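Local coordinates for protein benzoate 1,2-dioxygenase beta subunit (Burkholderia mallei ATCC 23344, PDB 3E99) that probably serves as the trimer-forming, non-catalytic subunit of the ring-hydroxylating dioxygenase that oxidises benzoate to a cis-dihydrodiol, at residues H92-V97 with V109-H114; S125-S130 with V149-Y154; Y15-L20 with L30-A35; A8-F13 with I134-D139. All coordinates share one frame; numbering follows the deposited sequence.

Contact 1: H92-V97 with V109-H114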
loop_
_atom_site.group_PDB
_atom_site.type_symbol
_atom_site.label_atom_id
_atom_site.label_comp_id
_atom_site.label_asym_id
_atom_site.label_seq_id
_atom_site.Cartn_x
_atom_site.Cartn_y
_atom_site.Cartn_z
ATOM N N HIS A 92 8.821 -4.449 0.888
ATOM C CA HIS A 92 7.511 -5.041 1.128
ATOM C C HIS A 92 6.473 -3.960 1.419
ATOM O O HIS A 92 6.777 -2.948 2.073
ATOM C CB HIS A 92 7.558 -6.002 2.326
ATOM C CG HIS A 92 8.245 -7.291 2.033
ATOM N ND1 HIS A 92 9.576 -7.360 1.679
ATOM C CD2 HIS A 92 7.782 -8.567 2.030
ATOM C CE1 HIS A 92 9.886 -8.619 1.441
ATOM N NE2 HIS A 92 8.825 -9.370 1.666
ATOM N N ASN A 93 5.240 -4.216 0.949
ATOM C CA ASN A 93 4.111 -3.301 1.097
ATOM C C ASN A 93 2.895 -4.128 1.419
ATOM O O ASN A 93 2.374 -4.846 0.557
ATOM C CB ASN A 93 3.866 -2.489 -0.174
ATOM C CG ASN A 93 5.089 -1.644 -0.591
ATOM O OD1 ASN A 93 5.287 -0.486 -0.143
ATOM N ND2 ASN A 93 5.882 -2.200 -1.512
ATOM N N ILE A 94 2.490 -4.088 2.681
ATOM C CA ILE A 94 1.436 -4.966 3.214
ATOM C C ILE A 94 0.184 -4.119 3.257
ATOM O O ILE A 94 0.192 -3.047 3.894
ATOM C CB ILE A 94 1.789 -5.450 4.641
ATOM C CG1 ILE A 94 3.142 -6.225 4.713
ATOM C CG2 ILE A 94 0.601 -6.267 5.296
ATOM C CD1 ILE A 94 3.211 -7.365 3.825
ATOM N N ALA A 95 -0.892 -4.612 2.633
ATOM C CA ALA A 95 -2.127 -3.835 2.411
ATOM C C ALA A 95 -3.361 -4.678 2.738
ATOM O O ALA A 95 -3.356 -5.908 2.687
ATOM C CB ALA A 95 -2.209 -3.391 0.927
ATOM N N ASN A 96 -4.431 -3.993 3.055
ATOM C CA ASN A 96 -5.761 -4.587 3.104
ATOM C C ASN A 96 -5.813 -5.733 4.109
ATOM O O ASN A 96 -6.354 -6.815 3.854
ATOM C CB ASN A 96 -6.213 -5.056 1.702
ATOM C CG ASN A 96 -6.458 -3.917 0.703
ATOM O OD1 ASN A 96 -5.778 -2.896 0.684
ATOM N ND2 ASN A 96 -7.418 -4.141 -0.196
ATOM N N VAL A 97 -5.247 -5.472 5.266
ATOM C CA VAL A 97 -5.164 -6.487 6.315
ATOM C C VAL A 97 -6.540 -6.686 6.982
ATOM O O VAL A 97 -7.130 -5.748 7.459
ATOM C CB VAL A 97 -4.142 -6.149 7.390
ATOM C CG1 VAL A 97 -4.090 -7.329 8.413
ATOM C CG2 VAL A 97 -2.730 -5.874 6.766
ATOM N N VAL A 109 -5.016 -13.810 10.137
ATOM C CA VAL A 109 -5.305 -12.636 9.322
ATOM C C VAL A 109 -4.987 -12.948 7.857
ATOM O O VAL A 109 -4.185 -13.857 7.567
ATOM C CB VAL A 109 -4.448 -11.430 9.762
ATOM C CG1 VAL A 109 -4.806 -11.033 11.234
ATOM C CG2 VAL A 109 -2.975 -11.778 9.652
ATOM N N ARG A 110 -5.594 -12.206 6.949
ATOM C CA ARG A 110 -5.203 -12.241 5.537
ATOM C C ARG A 110 -4.846 -10.856 5.089
ATOM O O ARG A 110 -5.288 -9.848 5.687
ATOM C CB ARG A 110 -6.315 -12.779 4.663
ATOM C CG ARG A 110 -7.515 -11.895 4.547
ATOM C CD ARG A 110 -8.509 -12.430 3.611
ATOM N NE ARG A 110 -8.121 -12.330 2.216
ATOM C CZ ARG A 110 -8.609 -13.113 1.260
ATOM N NH1 ARG A 110 -9.500 -14.065 1.531
ATOM N NH2 ARG A 110 -8.244 -12.917 0.007
ATOM N N PHE A 111 -4.066 -10.766 4.019
ATOM C CA PHE A 111 -3.635 -9.446 3.546
ATOM C C PHE A 111 -3.129 -9.546 2.111
ATOM O O PHE A 111 -2.795 -10.642 1.647
ATOM C CB PHE A 111 -2.584 -8.751 4.492
ATOM C CG PHE A 111 -1.299 -9.513 4.687
ATOM C CD1 PHE A 111 -0.242 -9.420 3.772
ATOM C CD2 PHE A 111 -1.174 -10.401 5.719
ATOM C CE1 PHE A 111 0.887 -10.137 3.939
ATOM C CE2 PHE A 111 -0.046 -11.141 5.870
ATOM C CZ PHE A 111 1.004 -11.011 4.989
ATOM N N ASN A 112 -3.122 -8.417 1.381
ATOM C CA ASN A 112 -2.508 -8.367 0.048
ATOM C C ASN A 112 -1.123 -7.779 0.195
ATOM O O ASN A 112 -0.837 -7.064 1.161
ATOM C CB ASN A 112 -3.364 -7.508 -0.900
ATOM C CG ASN A 112 -4.710 -8.132 -1.180
ATOM O OD1 ASN A 112 -4.901 -9.322 -0.895
ATOM N ND2 ASN A 112 -5.650 -7.353 -1.745
ATOM N N TRP A 113 -0.258 -8.018 -0.768
ATOM C CA TRP A 113 1.087 -7.509 -0.656
ATOM C C TRP A 113 1.673 -7.347 -2.047
ATOM O O TRP A 113 1.160 -7.860 -3.059
ATOM C CB TRP A 113 1.942 -8.460 0.236
ATOM C CG TRP A 113 1.918 -9.837 -0.292
ATOM C CD1 TRP A 113 1.091 -10.864 0.128
ATOM C CD2 TRP A 113 2.731 -10.384 -1.330
ATOM N NE1 TRP A 113 1.341 -11.980 -0.584
ATOM C CE2 TRP A 113 2.343 -11.736 -1.483
ATOM C CE3 TRP A 113 3.774 -9.888 -2.133
ATOM C CZ2 TRP A 113 2.907 -12.568 -2.419
ATOM C CZ3 TRP A 113 4.350 -10.719 -3.036
ATOM C CH2 TRP A 113 3.923 -12.059 -3.182
ATOM N N HIS A 114 2.707 -6.529 -2.096
ATOM C CA HIS A 114 3.368 -6.131 -3.311
ATOM C C HIS A 114 4.795 -5.825 -2.861
ATOM O O HIS A 114 5.063 -4.911 -2.092
ATOM C CB HIS A 114 2.700 -4.906 -3.960
ATOM C CG HIS A 114 3.399 -4.384 -5.177
ATOM N ND1 HIS A 114 3.362 -3.056 -5.549
ATOM C CD2 HIS A 114 4.158 -5.012 -6.109
ATOM C CE1 HIS A 114 4.048 -2.892 -6.672
ATOM N NE2 HIS A 114 4.559 -4.064 -7.021
#
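Ile94 and Phe111 make the tight apolar part of this antiparallel strand pair. CG2 of Ile94 lies 3.6 Å from CD1 of Phe111, while the other branch carries its CD1 to 3.6 Å from Phe111 CE1. The phenyl CG sits between backbone N and carbonyl carbon (chi1 60°), and the two side chains cross obliquely. Next along, with side chains on the opposite face, Ala95 and Asn112 are joined by two backbone bonds, Ala95 N to Asn112 O at 2.9 Å and Asn112 N to Ala95 O at 2.8 Å. At one end, Asn93 ND2 donates to His114 O over 2.9 Å, nearly straight (166°) and in its amide plane. Val97 lies side by side with Phe111, CG2 3.7 Å from Phe111 CB; the looser pair is Val97 CG1 and Val109 CB, 4.3 Å apart. Asn96, with positive phi, and Val97 together face Phe111 in a beta bulge. The side of Ala95 and Asn112 packs on the neighbouring subunits, though Asn93 and Ala95 stay partly exposed; Asn112 ND2 donates to His92 O and Asn96 OD1 accepts from Ile94 N, both of the second subunit. This is a bulged beta hairpin in an NTF2-like curved sheet, used here for trimer assembly.

Contact 2: S125-S130 with V149-Y154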
loop_
_atom_site.group_PDB
_atom_site.type_symbol
_atom_site.label_atom_id
_atom_site.label_comp_id
_atom_site.label_asym_id
_atom_site.label_seq_id
_atom_site.Cartn_x
_atom_site.Cartn_y
_atom_site.Cartn_z
ATOM N N SER A 125 8.332 -6.760 -9.768
ATOM C CA SER A 125 7.190 -6.750 -8.820
ATOM C C SER A 125 6.727 -8.178 -8.605
ATOM O O SER A 125 6.663 -8.958 -9.559
ATOM C CB SER A 125 5.931 -5.991 -9.325
ATOM O OG SER A 125 6.017 -4.616 -9.166
ATOM N N TYR A 126 6.371 -8.483 -7.368
ATOM C CA TYR A 126 5.716 -9.708 -6.976
ATOM C C TYR A 126 4.516 -9.261 -6.177
ATOM O O TYR A 126 4.635 -8.363 -5.376
ATOM C CB TYR A 126 6.628 -10.521 -6.082
ATOM C CG TYR A 126 7.935 -10.850 -6.736
ATOM C CD1 TYR A 126 8.076 -11.990 -7.487
ATOM C CD2 TYR A 126 9.020 -9.973 -6.643
ATOM C CE1 TYR A 126 9.293 -12.285 -8.109
ATOM C CE2 TYR A 126 10.211 -10.235 -7.277
ATOM C CZ TYR A 126 10.351 -11.396 -7.995
ATOM O OH TYR A 126 11.558 -11.653 -8.612
ATOM N N PHE A 127 3.362 -9.867 -6.412
ATOM C CA PHE A 127 2.189 -9.473 -5.672
ATOM C C PHE A 127 1.248 -10.628 -5.465
ATOM O O PHE A 127 1.309 -11.615 -6.172
ATOM C CB PHE A 127 1.500 -8.312 -6.342
ATOM C CG PHE A 127 0.797 -8.659 -7.642
ATOM C CD1 PHE A 127 1.481 -8.580 -8.846
ATOM C CD2 PHE A 127 -0.539 -8.995 -7.662
ATOM C CE1 PHE A 127 0.847 -8.863 -10.041
ATOM C CE2 PHE A 127 -1.178 -9.279 -8.870
ATOM C CZ PHE A 127 -0.452 -9.223 -10.045
ATOM N N GLY A 128 0.426 -10.513 -4.434
ATOM C CA GLY A 128 -0.538 -11.537 -4.134
ATOM C C GLY A 128 -1.177 -11.366 -2.780
ATOM O O GLY A 128 -1.302 -10.225 -2.276
HETATM N N MSE A 129 -1.625 -12.491 -2.220
HETATM C CA MSE A 129 -2.312 -12.520 -0.943
HETATM C C MSE A 129 -1.583 -13.482 -0.024
HETATM O O MSE A 129 -0.913 -14.430 -0.477
HETATM C CB MSE A 129 -3.747 -12.973 -1.197
HETATM C CG MSE A 129 -4.530 -13.324 -0.019
HETATM SE SE MSE A 129 -4.325 -15.217 0.371
HETATM C CE MSE A 129 -5.249 -14.983 1.755
ATOM N N SER A 130 -1.703 -13.243 1.267
ATOM C CA SER A 130 -1.162 -14.139 2.252
ATOM C C SER A 130 -2.133 -14.302 3.399
ATOM O O SER A 130 -2.934 -13.386 3.653
ATOM C CB SER A 130 0.201 -13.617 2.761
ATOM O OG SER A 130 1.185 -13.822 1.777
ATOM N N VAL A 149 -0.174 -16.822 -1.651
ATOM C CA VAL A 149 -0.649 -16.902 -3.034
ATOM C C VAL A 149 0.057 -15.833 -3.882
ATOM O O VAL A 149 -0.164 -14.602 -3.718
ATOM C CB VAL A 149 -2.195 -16.749 -3.043
ATOM C CG1 VAL A 149 -2.798 -16.766 -4.466
ATOM C CG2 VAL A 149 -2.783 -17.860 -2.177
ATOM N N LEU A 150 0.949 -16.307 -4.759
ATOM C CA LEU A 150 1.621 -15.437 -5.724
ATOM C C LEU A 150 0.773 -15.342 -6.956
ATOM O O LEU A 150 0.558 -16.332 -7.680
ATOM C CB LEU A 150 2.977 -15.976 -6.102
ATOM C CG LEU A 150 3.767 -15.223 -7.161
ATOM C CD1 LEU A 150 4.239 -13.910 -6.622
ATOM C CD2 LEU A 150 4.907 -16.102 -7.593
ATOM N N LYS A 151 0.306 -14.141 -7.237
ATOM C CA LYS A 151 -0.555 -13.970 -8.377
ATOM C C LYS A 151 0.152 -13.824 -9.715
ATOM O O LYS A 151 -0.387 -14.259 -10.725
ATOM C CB LYS A 151 -1.583 -12.866 -8.145
ATOM C CG LYS A 151 -2.657 -13.264 -7.135
ATOM C CD LYS A 151 -3.712 -12.196 -6.928
ATOM C CE LYS A 151 -4.807 -12.749 -6.022
ATOM N NZ LYS A 151 -5.905 -11.824 -5.710
ATOM N N ASN A 152 1.345 -13.238 -9.743
ATOM C CA ASN A 152 2.061 -13.124 -11.002
ATOM C C ASN A 152 3.139 -14.182 -11.026
ATOM O O ASN A 152 4.313 -13.913 -10.833
ATOM C CB ASN A 152 2.582 -11.697 -11.268
ATOM C CG ASN A 152 3.595 -11.224 -10.250
ATOM O OD1 ASN A 152 3.463 -11.429 -9.035
ATOM N ND2 ASN A 152 4.614 -10.598 -10.742
ATOM N N ASP A 153 2.697 -15.414 -11.193
ATOM C CA ASP A 153 3.574 -16.556 -10.985
ATOM C C ASP A 153 4.462 -16.892 -12.193
ATOM O O ASP A 153 5.544 -17.437 -12.003
ATOM C CB ASP A 153 2.787 -17.788 -10.521
ATOM C CG ASP A 153 1.800 -18.268 -11.529
ATOM O OD1 ASP A 153 1.186 -17.427 -12.229
ATOM O OD2 ASP A 153 1.625 -19.496 -11.610
ATOM N N TYR A 154 4.029 -16.559 -13.405
ATOM C CA TYR A 154 4.849 -16.782 -14.599
ATOM C C TYR A 154 5.612 -15.504 -14.958
ATOM O O TYR A 154 6.841 -15.440 -14.812
ATOM C CB TYR A 154 3.983 -17.241 -15.775
#
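The antiparallel hairpin of strands 122-135 and 142-150 is paired here through Met129 and Val149, and the chain beyond it stays attached through the side chain of Asn152. Met129 N donates to Val149 O at 3.0 Å, and Val149 N returns a bond to Met129 O. Residue 129 is a selenomethionine, its SE 4.0 Å from Val149 CG2. Next along, Gly128 faces Leu150 as a non-hydrogen-bonded pair. The glycine CA comes within 3.1 Å of Val149 O in a CA-H...O contact, so the backbones are close here. Lys151 N then reaches Phe127 O, already past the end of its strand. In the wider sheet strand 122-135 has strand 106-119 on its other side, as expected of the NTF2-type fold, and Ser125 OG bonds His114 there.

Asn152 replaces the missing strand backbone with its amide. Its ND2 donates to Ser125 O over 2.9 Å from above that carbonyl's plane, and its OD1 accepts from Phe127 N at 3.1 Å. A chi1 of 63° brings Asn152 CG to 3.6 Å from Phe127 CE1. Amide and ring planes are 18° apart. Lys151 crosses that ring at about a right angle, its CB 3.7 Å from Phe127 CE2. Beyond CG the lysine runs extended to NZ, which donates to Thr90 O of the second subunit.

Contact 3: Y15-L20 with L30-A35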
loop_
_atom_site.group_PDB
_atom_site.type_symbol
_atom_site.label_atom_id
_atom_site.label_comp_id
_atom_site.label_asym_id
_atom_site.label_seq_id
_atom_site.Cartn_x
_atom_site.Cartn_y
_atom_site.Cartn_z
ATOM N N TYR A 15 4.674 -5.597 9.790
ATOM C CA TYR A 15 5.598 -4.622 9.268
ATOM C C TYR A 15 7.014 -4.997 9.699
ATOM O O TYR A 15 7.925 -4.897 8.922
ATOM C CB TYR A 15 5.255 -3.197 9.712
ATOM C CG TYR A 15 3.841 -2.735 9.311
ATOM C CD1 TYR A 15 3.092 -3.404 8.332
ATOM C CD2 TYR A 15 3.259 -1.673 9.945
ATOM C CE1 TYR A 15 1.830 -2.982 7.961
ATOM C CE2 TYR A 15 1.981 -1.241 9.612
ATOM C CZ TYR A 15 1.267 -1.905 8.622
ATOM O OH TYR A 15 0.007 -1.450 8.334
ATOM N N ARG A 16 7.188 -5.411 10.958
ATOM C CA ARG A 16 8.501 -5.794 11.450
ATOM C C ARG A 16 9.028 -7.017 10.707
ATOM O O ARG A 16 10.163 -7.018 10.241
ATOM C CB ARG A 16 8.451 -6.103 12.957
ATOM C CG ARG A 16 9.769 -6.623 13.475
ATOM C CD ARG A 16 9.962 -6.474 14.980
ATOM N NE ARG A 16 11.359 -6.811 15.254
ATOM C CZ ARG A 16 11.808 -8.011 15.586
ATOM N NH1 ARG A 16 10.977 -9.032 15.789
ATOM N NH2 ARG A 16 13.103 -8.177 15.750
ATOM N N GLU A 17 8.203 -8.064 10.617
ATOM C CA GLU A 17 8.617 -9.292 9.944
ATOM C C GLU A 17 9.125 -9.029 8.533
ATOM O O GLU A 17 10.217 -9.458 8.159
ATOM C CB GLU A 17 7.514 -10.336 9.983
ATOM C CG GLU A 17 7.890 -11.691 9.387
ATOM C CD GLU A 17 7.238 -11.977 8.057
ATOM O OE1 GLU A 17 6.078 -11.555 7.826
ATOM O OE2 GLU A 17 7.897 -12.606 7.201
ATOM N N SER A 18 8.362 -8.271 7.770
ATOM C CA SER A 18 8.744 -7.931 6.396
ATOM C C SER A 18 9.955 -6.985 6.342
ATOM O O SER A 18 10.796 -7.118 5.442
ATOM C CB SER A 18 7.525 -7.403 5.595
ATOM O OG SER A 18 6.958 -6.292 6.223
ATOM N N ARG A 19 10.082 -6.065 7.303
ATOM C CA ARG A 19 11.268 -5.226 7.416
ATOM C C ARG A 19 12.540 -6.050 7.610
ATOM O O ARG A 19 13.612 -5.724 7.051
ATOM C CB ARG A 19 11.151 -4.201 8.566
ATOM C CG ARG A 19 12.435 -3.416 8.829
ATOM C CD ARG A 19 12.191 -2.233 9.704
ATOM N NE ARG A 19 11.406 -2.548 10.875
ATOM C CZ ARG A 19 11.859 -3.150 11.967
ATOM N NH1 ARG A 19 13.110 -3.534 12.063
ATOM N NH2 ARG A 19 11.057 -3.326 12.999
ATOM N N LEU A 20 12.454 -7.115 8.404
ATOM C CA LEU A 20 13.648 -7.921 8.649
ATOM C C LEU A 20 14.172 -8.571 7.341
ATOM O O LEU A 20 15.387 -8.709 7.163
ATOM C CB LEU A 20 13.404 -8.939 9.769
ATOM C CG LEU A 20 13.111 -8.256 11.115
ATOM C CD1 LEU A 20 12.706 -9.288 12.157
ATOM C CD2 LEU A 20 14.262 -7.376 11.618
ATOM N N LEU A 30 14.040 -15.103 11.097
ATOM C CA LEU A 30 13.709 -16.467 11.460
ATOM C C LEU A 30 13.061 -16.502 12.803
ATOM O O LEU A 30 12.212 -17.344 13.028
ATOM C CB LEU A 30 14.953 -17.384 11.460
ATOM C CG LEU A 30 15.447 -17.772 10.068
ATOM C CD1 LEU A 30 16.932 -18.236 10.072
ATOM C CD2 LEU A 30 14.511 -18.772 9.375
ATOM N N ASP A 31 13.473 -15.618 13.712
ATOM C CA ASP A 31 12.871 -15.604 15.052
ATOM C C ASP A 31 11.445 -15.088 15.102
ATOM O O ASP A 31 10.831 -15.152 16.153
ATOM C CB ASP A 31 13.720 -14.807 16.040
ATOM C CG ASP A 31 14.870 -15.615 16.600
ATOM O OD1 ASP A 31 14.800 -16.874 16.606
ATOM O OD2 ASP A 31 15.843 -14.965 17.032
ATOM N N CYS A 32 10.907 -14.609 13.984
ATOM C CA CYS A 32 9.481 -14.268 13.916
ATOM C C CYS A 32 8.635 -15.498 13.677
ATOM O O CYS A 32 7.389 -15.383 13.682
ATOM C CB CYS A 32 9.198 -13.269 12.769
ATOM S SG CYS A 32 10.034 -11.705 12.954
ATOM N N TYR A 33 9.298 -16.644 13.443
ATOM C CA TYR A 33 8.639 -17.907 13.127
ATOM C C TYR A 33 8.804 -18.936 14.238
ATOM O O TYR A 33 9.896 -19.138 14.751
ATOM C CB TYR A 33 9.140 -18.522 11.804
ATOM C CG TYR A 33 8.723 -17.702 10.575
ATOM C CD1 TYR A 33 9.379 -16.526 10.244
ATOM C CD2 TYR A 33 7.679 -18.118 9.752
ATOM C CE1 TYR A 33 9.007 -15.780 9.122
ATOM C CE2 TYR A 33 7.307 -17.393 8.627
ATOM C CZ TYR A 33 7.927 -16.204 8.338
ATOM O OH TYR A 33 7.534 -15.486 7.205
ATOM N N ARG A 34 7.706 -19.573 14.606
ATOM C CA ARG A 34 7.763 -20.648 15.607
ATOM C C ARG A 34 8.537 -21.831 15.020
ATOM O O ARG A 34 8.473 -22.105 13.818
ATOM C CB ARG A 34 6.361 -21.053 16.063
ATOM C CG ARG A 34 6.309 -21.295 17.555
ATOM C CD ARG A 34 4.895 -21.286 18.136
ATOM N NE ARG A 34 4.105 -22.400 17.632
ATOM C CZ ARG A 34 2.880 -22.676 18.060
ATOM N NH1 ARG A 34 2.302 -21.904 18.963
ATOM N NH2 ARG A 34 2.222 -23.706 17.566
ATOM N N ALA A 35 9.269 -22.563 15.866
ATOM C CA ALA A 35 10.060 -23.686 15.355
ATOM C C ALA A 35 9.204 -24.664 14.525
ATOM O O ALA A 35 9.686 -25.267 13.569
ATOM C CB ALA A 35 10.775 -24.402 16.501
#
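Glu17 carries most of the weight on the helical side of the contact, meeting both Cys32 and Tyr33. Its CG is anti to the backbone N (chi1 -176°) and packs 4.0 Å from Cys32 CB, after which the chain bends and the carboxylate turns to Tyr33. The phenol OH donates to Glu17 OE2 over 2.9 Å, coming from above the carboxylate plane, which stands at a right angle to the ring. OE2 also accepts from Trp29 NE1, while OE1 is bonded to Tyr132 OH, so both oxygens of this buried carboxylate are held and its rotation should be well fixed. Lys146 NZ donates to the Tyr33 hydroxyl and would be expected to polarise it toward the glutamate.

One turn further, Leu20 sets CD1 3.7 Å from Cys32 SG, which also touches Glu17 CB, less closely, at 4.1 Å. Cys32 and Tyr33 are presented by a type I beta turn spanning Leu30 to Tyr33, closed by Tyr33 N to Leu30 O at 3.0 Å. Around this, Leu20 packs on Ala28 and Trp29 of helix 26-30, Tyr33 touches Leu69 of helix 66-82, and Glu17 and Tyr33 both rest on Ile143 of strand 142-150.

Contact 4: A8-F13 with I134-D139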
loop_
_atom_site.group_PDB
_atom_site.type_symbol
_atom_site.label_atom_id
_atom_site.label_comp_id
_atom_site.label_asym_id
_atom_site.label_seq_id
_atom_site.Cartn_x
_atom_site.Cartn_y
_atom_site.Cartn_z
ATOM N N ALA A 8 -3.989 -3.341 14.917
ATOM C CA ALA A 8 -2.760 -2.563 14.943
ATOM C C ALA A 8 -1.577 -3.351 15.498
ATOM O O ALA A 8 -0.478 -3.243 14.975
ATOM C CB ALA A 8 -2.932 -1.232 15.667
ATOM N N ASP A 9 -1.799 -4.151 16.539
ATOM C CA ASP A 9 -0.730 -5.004 17.056
ATOM C C ASP A 9 -0.259 -6.012 15.993
ATOM O O ASP A 9 0.941 -6.266 15.829
ATOM C CB ASP A 9 -1.192 -5.749 18.285
ATOM C CG ASP A 9 -1.508 -4.835 19.423
ATOM O OD1 ASP A 9 -0.789 -3.819 19.607
ATOM O OD2 ASP A 9 -2.501 -5.126 20.108
ATOM N N ILE A 10 -1.218 -6.597 15.290
ATOM C CA ILE A 10 -0.923 -7.527 14.221
ATOM C C ILE A 10 -0.156 -6.852 13.084
ATOM O O ILE A 10 0.809 -7.400 12.582
ATOM C CB ILE A 10 -2.200 -8.231 13.699
ATOM C CG1 ILE A 10 -2.877 -9.069 14.807
ATOM C CG2 ILE A 10 -1.865 -9.145 12.478
ATOM C CD1 ILE A 10 -4.304 -9.518 14.515
ATOM N N GLN A 11 -0.602 -5.661 12.666
ATOM C CA GLN A 11 0.057 -4.884 11.621
ATOM C C GLN A 11 1.506 -4.541 12.012
ATOM O O GLN A 11 2.438 -4.666 11.205
ATOM C CB GLN A 11 -0.783 -3.630 11.280
ATOM C CG GLN A 11 -2.040 -3.972 10.478
ATOM C CD GLN A 11 -2.974 -2.795 10.249
ATOM O OE1 GLN A 11 -3.251 -2.027 11.157
ATOM N NE2 GLN A 11 -3.481 -2.671 9.039
ATOM N N ALA A 12 1.716 -4.199 13.274
ATOM C CA ALA A 12 3.041 -3.841 13.744
ATOM C C ALA A 12 3.973 -5.014 13.531
ATOM O O ALA A 12 5.105 -4.862 13.054
ATOM C CB ALA A 12 3.004 -3.410 15.230
ATOM N N PHE A 13 3.484 -6.205 13.863
ATOM C CA PHE A 13 4.233 -7.419 13.661
ATOM C C PHE A 13 4.512 -7.745 12.202
ATOM O O PHE A 13 5.666 -8.098 11.834
ATOM C CB PHE A 13 3.525 -8.589 14.270
ATOM C CG PHE A 13 4.231 -9.873 14.030
ATOM C CD1 PHE A 13 5.462 -10.102 14.611
ATOM C CD2 PHE A 13 3.692 -10.831 13.177
ATOM C CE1 PHE A 13 6.121 -11.270 14.378
ATOM C CE2 PHE A 13 4.361 -11.985 12.932
ATOM C CZ PHE A 13 5.580 -12.204 13.514
ATOM N N ILE A 134 -0.727 -16.424 13.731
ATOM C CA ILE A 134 0.346 -15.887 14.548
ATOM C C ILE A 134 0.011 -16.111 16.020
ATOM O O ILE A 134 -1.052 -15.700 16.473
ATOM C CB ILE A 134 0.523 -14.374 14.332
ATOM C CG1 ILE A 134 0.719 -14.026 12.862
ATOM C CG2 ILE A 134 1.693 -13.866 15.154
ATOM C CD1 ILE A 134 0.342 -12.596 12.525
ATOM N N ASP A 135 0.945 -16.722 16.743
ATOM C CA ASP A 135 0.826 -16.995 18.170
ATOM C C ASP A 135 1.357 -15.829 18.994
ATOM O O ASP A 135 2.565 -15.493 18.948
ATOM C CB ASP A 135 1.613 -18.268 18.496
ATOM C CG ASP A 135 1.555 -18.651 19.972
ATOM O OD1 ASP A 135 0.798 -18.047 20.772
ATOM O OD2 ASP A 135 2.291 -19.577 20.316
ATOM N N PHE A 136 0.454 -15.152 19.696
ATOM C CA PHE A 136 0.846 -14.038 20.549
ATOM C C PHE A 136 0.985 -14.399 22.032
ATOM O O PHE A 136 1.085 -13.511 22.880
ATOM C CB PHE A 136 -0.133 -12.876 20.401
ATOM C CG PHE A 136 -0.004 -12.116 19.098
ATOM C CD1 PHE A 136 -0.670 -12.541 17.950
ATOM C CD2 PHE A 136 0.764 -10.960 19.029
ATOM C CE1 PHE A 136 -0.577 -11.837 16.774
ATOM C CE2 PHE A 136 0.840 -10.238 17.834
ATOM C CZ PHE A 136 0.191 -10.692 16.718
ATOM N N SER A 137 1.045 -15.682 22.353
ATOM C CA SER A 137 1.117 -16.108 23.755
ATOM C C SER A 137 2.462 -15.774 24.451
ATOM O O SER A 137 2.482 -15.484 25.648
ATOM C CB SER A 137 0.830 -17.597 23.857
ATOM O OG SER A 137 1.803 -18.339 23.166
ATOM N N GLY A 138 3.562 -15.770 23.700
ATOM C CA GLY A 138 4.889 -15.416 24.258
ATOM C C GLY A 138 5.150 -13.921 24.351
ATOM O O GLY A 138 4.283 -13.108 24.061
ATOM N N ASP A 139 6.362 -13.542 24.733
ATOM C CA ASP A 139 6.692 -12.129 24.830
ATOM C C ASP A 139 6.884 -11.506 23.448
ATOM O O ASP A 139 6.698 -10.293 23.287
ATOM C CB ASP A 139 7.922 -11.922 25.719
ATOM C CG ASP A 139 7.653 -12.300 27.165
ATOM O OD1 ASP A 139 6.677 -11.781 27.774
ATOM O OD2 ASP A 139 8.420 -13.135 27.691
#
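Segment 8-13 of helix 7-22 and the end of strand 122-135 keep their backbones well apart, Ile10 CA being 8.5 Å from Ile134 CA at the nearest, and side chains fill the interval. Ile134 points at the helix, and its CD1 touches both Ile10 and Phe13: it lies 4.1 Å from Ile10 CG2 and 3.8 Å from Phe13 CD2. The CG2 branch of Ile134 meets the same ring at Phe13 CE2, 3.9 Å away, so both branches flank one side of the phenyl group. Phe13 reaches them with CG anti to the backbone N (chi1 177°), sliding past the isoleucine in the opposite direction.

This is the helix-on-sheet packing of the NTF2-like fold, in which the N-terminal helix lies across the curved sheet; Ile10 also touches Val109 on strand 106-119, and Phe13 touches Ile143 on strand 142-150. Just after the strand, Phe136 crosses Ile10 at about a right angle and lays CZ 4.0 Å from Ile10 CG1. The chain is shaped there by an Asx turn. Asp135 OD1 takes Ser137 N at 2.9 Å and Ser137 OG at 2.6 Å, both from the same face of the carboxylate, and its other oxygen, OD2, makes a salt bridge with Arg34.

In the fold
Contacts 1 and 2 belong to one sheet and are knit mainly by backbone bonds between neighbouring strands; His114 NE2 to Ser125 OG, 2.7 Å, ties them. Both face the second subunit, contact 1 the third as well, as does contact 3; contact 2 is the less buried. Contacts 3 and 4 share helix 7-22 and rely on side chains: both are buried, their centres about 7 and 14 Å from the chain centre, but contact 3 holds a glutamate-tyrosine bond whereas contact 4 is purely apolar. They meet where Phe13 CZ packs on Cys32 O. Helix contacts Ser18-His92 and Ile10-Val109 reach contact 1. Contact 2 uses the middle of strand 122-135, contact 4 its C-terminal end.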